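Local structure of aldose 1-epimerase (Caenorhabditis elegans, 1LUR) at residues N151-G165 with L321-F335. The protein probably catalyses the interconversion of the alpha and beta anomers of aldose sugars such as galactose. Residues are numbered along the deposited sequence; the frame is centred on the assembly and turned at random.
Sequences NQLIIEHHATCDTPG and LRPGDHYCQEIVYTF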
# COMPACT_ATOMS: atom_id res chain seq x y z
N ASN A 151 4.34 -18.41 -7.36
CA ASN A 151 3.26 -17.99 -6.47
C ASN A 151 3.51 -16.60 -5.92
O ASN A 151 3.27 -16.31 -4.74
CB ASN A 151 3.08 -18.96 -5.30
CG ASN A 151 2.45 -20.26 -5.73
OD1 ASN A 151 1.53 -20.27 -6.54
ND2 ASN A 151 2.93 -21.37 -5.17
N GLN A 152 3.99 -15.72 -6.80
CA GLN A 152 4.28 -14.35 -6.41
C GLN A 152 3.39 -13.36 -7.15
O GLN A 152 2.99 -13.58 -8.29
CB GLN A 152 5.73 -13.99 -6.73
CG GLN A 152 6.77 -14.91 -6.15
CD GLN A 152 8.17 -14.46 -6.52
OE1 GLN A 152 8.44 -14.16 -7.68
NE2 GLN A 152 9.05 -14.41 -5.53
N LEU A 153 3.08 -12.27 -6.46
CA LEU A 153 2.27 -11.21 -7.03
C LEU A 153 3.31 -10.10 -7.09
O LEU A 153 3.88 -9.71 -6.06
CB LEU A 153 1.13 -10.79 -6.10
CG LEU A 153 0.46 -9.47 -6.51
CD1 LEU A 153 -0.21 -9.62 -7.88
CD2 LEU A 153 -0.56 -9.05 -5.47
N ILE A 154 3.59 -9.62 -8.29
CA ILE A 154 4.57 -8.56 -8.46
C ILE A 154 3.87 -7.26 -8.84
O ILE A 154 3.08 -7.22 -9.79
CB ILE A 154 5.59 -8.90 -9.56
CG1 ILE A 154 6.42 -10.12 -9.14
CG2 ILE A 154 6.48 -7.70 -9.84
CD1 ILE A 154 7.35 -10.63 -10.22
N ILE A 155 4.16 -6.20 -8.08
CA ILE A 155 3.56 -4.91 -8.36
C ILE A 155 4.71 -3.99 -8.76
O ILE A 155 5.66 -3.81 -8.00
CB ILE A 155 2.88 -4.26 -7.13
CG1 ILE A 155 1.74 -5.14 -6.60
CG2 ILE A 155 2.31 -2.90 -7.53
CD1 ILE A 155 0.98 -4.52 -5.44
N GLU A 156 4.62 -3.44 -9.96
CA GLU A 156 5.66 -2.55 -10.44
C GLU A 156 5.05 -1.16 -10.51
O GLU A 156 3.91 -0.99 -10.93
CB GLU A 156 6.12 -2.94 -11.83
CG GLU A 156 6.86 -4.25 -11.90
CD GLU A 156 7.01 -4.73 -13.33
OE1 GLU A 156 7.61 -3.99 -14.15
OE2 GLU A 156 6.52 -5.83 -13.63
N HIS A 157 5.83 -0.17 -10.09
CA HIS A 157 5.40 1.21 -10.10
C HIS A 157 6.40 1.95 -10.99
O HIS A 157 7.59 1.98 -10.70
CB HIS A 157 5.44 1.78 -8.67
CG HIS A 157 4.31 1.30 -7.81
ND1 HIS A 157 4.28 1.51 -6.45
CD2 HIS A 157 3.15 0.67 -8.12
CE1 HIS A 157 3.15 1.02 -5.96
NE2 HIS A 157 2.45 0.51 -6.95
N HIS A 158 5.91 2.52 -12.09
CA HIS A 158 6.77 3.25 -13.01
C HIS A 158 6.17 4.61 -13.35
O HIS A 158 4.95 4.77 -13.31
CB HIS A 158 6.94 2.44 -14.31
CG HIS A 158 7.70 3.17 -15.37
ND1 HIS A 158 9.07 3.33 -15.34
CD2 HIS A 158 7.27 3.81 -16.49
CE1 HIS A 158 9.46 4.03 -16.39
NE2 HIS A 158 8.39 4.33 -17.11
N ALA A 159 7.02 5.57 -13.69
CA ALA A 159 6.53 6.90 -14.03
C ALA A 159 7.59 7.81 -14.63
O ALA A 159 8.79 7.62 -14.42
CB ALA A 159 5.91 7.57 -12.80
N THR A 160 7.12 8.81 -15.37
CA THR A 160 7.96 9.80 -16.02
C THR A 160 7.19 11.12 -15.93
O THR A 160 6.01 11.12 -15.57
CB THR A 160 8.22 9.46 -17.50
OG1 THR A 160 6.97 9.30 -18.18
CG2 THR A 160 9.01 8.18 -17.62
N CYS A 161 7.86 12.23 -16.23
CA CYS A 161 7.20 13.53 -16.17
C CYS A 161 7.77 14.51 -17.18
O CYS A 161 8.86 14.31 -17.72
CB CYS A 161 7.35 14.14 -14.77
SG CYS A 161 9.05 14.66 -14.42
N ASP A 162 7.01 15.57 -17.44
CA ASP A 162 7.41 16.61 -18.38
C ASP A 162 7.77 17.82 -17.54
O ASP A 162 8.55 18.68 -17.96
CB ASP A 162 6.25 16.96 -19.31
CG ASP A 162 5.91 15.84 -20.27
OD1 ASP A 162 6.83 15.37 -20.97
OD2 ASP A 162 4.73 15.43 -20.32
N THR A 163 7.19 17.88 -16.35
CA THR A 163 7.41 18.97 -15.41
C THR A 163 7.80 18.38 -14.05
O THR A 163 7.20 17.41 -13.60
CB THR A 163 6.13 19.81 -15.26
OG1 THR A 163 5.61 20.11 -16.56
CG2 THR A 163 6.41 21.11 -14.52
N PRO A 164 8.83 18.96 -13.40
CA PRO A 164 9.34 18.53 -12.09
C PRO A 164 8.27 18.53 -11.00
O PRO A 164 7.48 19.46 -10.90
CB PRO A 164 10.43 19.55 -11.78
CG PRO A 164 10.82 20.09 -13.11
CD PRO A 164 9.52 20.18 -13.85
N GLY A 165 8.27 17.49 -10.18
CA GLY A 165 7.29 17.41 -9.11
C GLY A 165 7.66 16.34 -8.10
O GLY A 165 8.81 15.93 -8.02
N LEU A 321 10.46 13.86 -8.78
CA LEU A 321 10.48 13.13 -10.05
C LEU A 321 10.69 14.25 -11.06
O LEU A 321 9.83 15.11 -11.23
CB LEU A 321 9.15 12.43 -10.30
CG LEU A 321 9.04 11.75 -11.67
CD1 LEU A 321 10.15 10.70 -11.81
CD2 LEU A 321 7.67 11.10 -11.81
N ARG A 322 11.85 14.24 -11.73
CA ARG A 322 12.17 15.27 -12.71
C ARG A 322 12.30 14.74 -14.14
O ARG A 322 12.62 13.57 -14.35
CB ARG A 322 13.46 15.96 -12.28
CG ARG A 322 13.36 16.51 -10.86
CD ARG A 322 14.68 17.03 -10.32
NE ARG A 322 14.53 17.48 -8.93
CZ ARG A 322 13.94 18.61 -8.56
NH1 ARG A 322 13.45 19.44 -9.47
NH2 ARG A 322 13.81 18.90 -7.27
N PRO A 323 12.04 15.61 -15.13
CA PRO A 323 12.11 15.28 -16.56
C PRO A 323 13.35 14.48 -16.91
O PRO A 323 14.46 14.82 -16.49
CB PRO A 323 12.10 16.66 -17.23
CG PRO A 323 11.25 17.47 -16.30
CD PRO A 323 11.80 17.05 -14.94
N GLY A 324 13.17 13.42 -17.69
CA GLY A 324 14.30 12.60 -18.07
C GLY A 324 14.54 11.42 -17.15
O GLY A 324 15.14 10.43 -17.57
N ASP A 325 14.10 11.52 -15.90
CA ASP A 325 14.31 10.42 -14.96
C ASP A 325 13.14 9.44 -15.00
O ASP A 325 12.08 9.73 -15.56
CB ASP A 325 14.50 10.93 -13.53
CG ASP A 325 15.76 11.75 -13.37
OD1 ASP A 325 16.73 11.54 -14.13
OD2 ASP A 325 15.79 12.60 -12.46
N HIS A 326 13.35 8.27 -14.41
CA HIS A 326 12.33 7.25 -14.37
C HIS A 326 12.05 6.78 -12.96
O HIS A 326 12.95 6.33 -12.25
CB HIS A 326 12.73 6.04 -15.23
CG HIS A 326 12.75 6.31 -16.70
ND1 HIS A 326 13.70 7.11 -17.30
CD2 HIS A 326 11.93 5.89 -17.69
CE1 HIS A 326 13.46 7.17 -18.59
NE2 HIS A 326 12.39 6.45 -18.86
N TYR A 327 10.79 6.89 -12.54
CA TYR A 327 10.41 6.45 -11.21
C TYR A 327 10.29 4.95 -11.45
O TYR A 327 9.60 4.53 -12.38
CB TYR A 327 9.06 7.03 -10.81
CG TYR A 327 8.56 6.60 -9.45
CD1 TYR A 327 8.69 7.44 -8.34
CD2 TYR A 327 7.93 5.38 -9.29
CE1 TYR A 327 8.19 7.06 -7.09
CE2 TYR A 327 7.42 4.99 -8.06
CZ TYR A 327 7.55 5.83 -6.96
OH TYR A 327 7.00 5.46 -5.76
N CYS A 328 10.94 4.15 -10.62
CA CYS A 328 10.87 2.71 -10.80
C CYS A 328 11.01 1.98 -9.48
O CYS A 328 12.09 1.96 -8.90
CB CYS A 328 11.98 2.26 -11.77
SG CYS A 328 11.79 0.57 -12.41
N GLN A 329 9.92 1.40 -9.00
CA GLN A 329 9.92 0.67 -7.73
C GLN A 329 9.10 -0.60 -7.93
O GLN A 329 8.30 -0.69 -8.85
CB GLN A 329 9.27 1.49 -6.61
CG GLN A 329 9.90 2.85 -6.33
CD GLN A 329 11.31 2.76 -5.77
OE1 GLN A 329 11.62 1.88 -4.96
NE2 GLN A 329 12.17 3.70 -6.17
N GLU A 330 9.30 -1.58 -7.05
CA GLU A 330 8.56 -2.83 -7.15
C GLU A 330 8.31 -3.43 -5.78
O GLU A 330 9.03 -3.16 -4.81
CB GLU A 330 9.30 -3.85 -8.04
CG GLU A 330 10.52 -4.48 -7.40
CD GLU A 330 10.99 -5.74 -8.12
OE1 GLU A 330 11.97 -6.36 -7.66
OE2 GLU A 330 10.37 -6.13 -9.14
N ILE A 331 7.28 -4.25 -5.72
CA ILE A 331 6.88 -4.93 -4.49
C ILE A 331 6.60 -6.36 -4.90
O ILE A 331 5.80 -6.60 -5.81
CB ILE A 331 5.58 -4.35 -3.91
CG1 ILE A 331 5.70 -2.84 -3.72
CG2 ILE A 331 5.28 -4.99 -2.58
CD1 ILE A 331 4.40 -2.15 -3.33
N VAL A 332 7.27 -7.32 -4.26
CA VAL A 332 7.05 -8.72 -4.59
C VAL A 332 6.43 -9.46 -3.41
O VAL A 332 7.03 -9.56 -2.35
CB VAL A 332 8.38 -9.42 -4.97
CG1 VAL A 332 8.10 -10.88 -5.39
CG2 VAL A 332 9.04 -8.67 -6.11
N TYR A 333 5.20 -9.95 -3.61
CA TYR A 333 4.49 -10.68 -2.57
C TYR A 333 4.58 -12.17 -2.90
O TYR A 333 4.17 -12.58 -3.99
CB TYR A 333 3.00 -10.31 -2.52
CG TYR A 333 2.69 -8.86 -2.29
CD1 TYR A 333 2.89 -7.92 -3.30
CD2 TYR A 333 2.17 -8.42 -1.07
CE1 TYR A 333 2.57 -6.58 -3.10
CE2 TYR A 333 1.85 -7.09 -0.87
CZ TYR A 333 2.04 -6.17 -1.88
OH TYR A 333 1.72 -4.85 -1.69
N THR A 334 5.12 -12.96 -1.99
CA THR A 334 5.24 -14.39 -2.22
C THR A 334 4.29 -15.10 -1.27
O THR A 334 4.34 -14.88 -0.06
CB THR A 334 6.67 -14.91 -1.95
OG1 THR A 334 7.59 -14.27 -2.84
CG2 THR A 334 6.74 -16.42 -2.16
N PHE A 335 3.42 -15.94 -1.82
CA PHE A 335 2.46 -16.68 -1.01
C PHE A 335 2.90 -18.13 -0.87
O PHE A 335 3.32 -18.76 -1.84
CB PHE A 335 1.08 -16.60 -1.65
CG PHE A 335 0.60 -15.19 -1.87
CD1 PHE A 335 0.85 -14.53 -3.06
CD2 PHE A 335 -0.07 -14.51 -0.85
CE1 PHE A 335 0.47 -13.20 -3.24
CE2 PHE A 335 -0.46 -13.18 -1.02
CZ PHE A 335 -0.19 -12.53 -2.21
O HOH W 1 4.51 -21.13 -2.76
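With CG set beside the backbone N (chi1 -54°) and the chain extended beyond it, Gln152 lies alongside Thr334, both pointing the same way, and NE2 donates to OG1 of Thr334 at 3.1 Å; OG1 is tilted somewhat from the amide plane. OE1 of Gln152 accepts from Asn148 ND2, so that both ends of the amide are held, and Val332 CG1 packs 3.7 Å from Gln152 NE2. On the other face of the sheet, the edge of the Tyr333 ring, at CD1, faces Leu153 O, while CD1 of Ile155 reaches Tyr333 CE1 at 3.5 Å. Phe335 meets Leu153 CB edge-on through CE1, at 3.8 Å, and Leu34 and Leu37 of strand 33-40 pack on this apolar end. Further along the same face, the Tyr327 ring sets its edge against His157 CB; Tyr273 OH bonds both Tyr327 OH and His157 ND1, tying the two side chains together. His158, on the Gln152 face, runs side by side with His326, rim to rim, with His158 CE1 3.4 Å from His326 CD2. Between the two faces, paired backbone bonds run from Leu153-Tyr333 to Ala159-Tyr327, that between Ile155 N and Ile331 O measuring 2.8 Å. Nearer the type II turn from Arg322 to Asp325, the Pro164 and Pro323 rings cross at about a right angle, Pro164 CG 3.7 Å from Pro323 CD, and Gly165 and Leu321 exchange a further, separate pair of backbone bonds. The two strands, antiparallel at 168°, are central neighbours in a large antiparallel sheet of the beta-sandwich fold characteristic of the galactose mutarotase family.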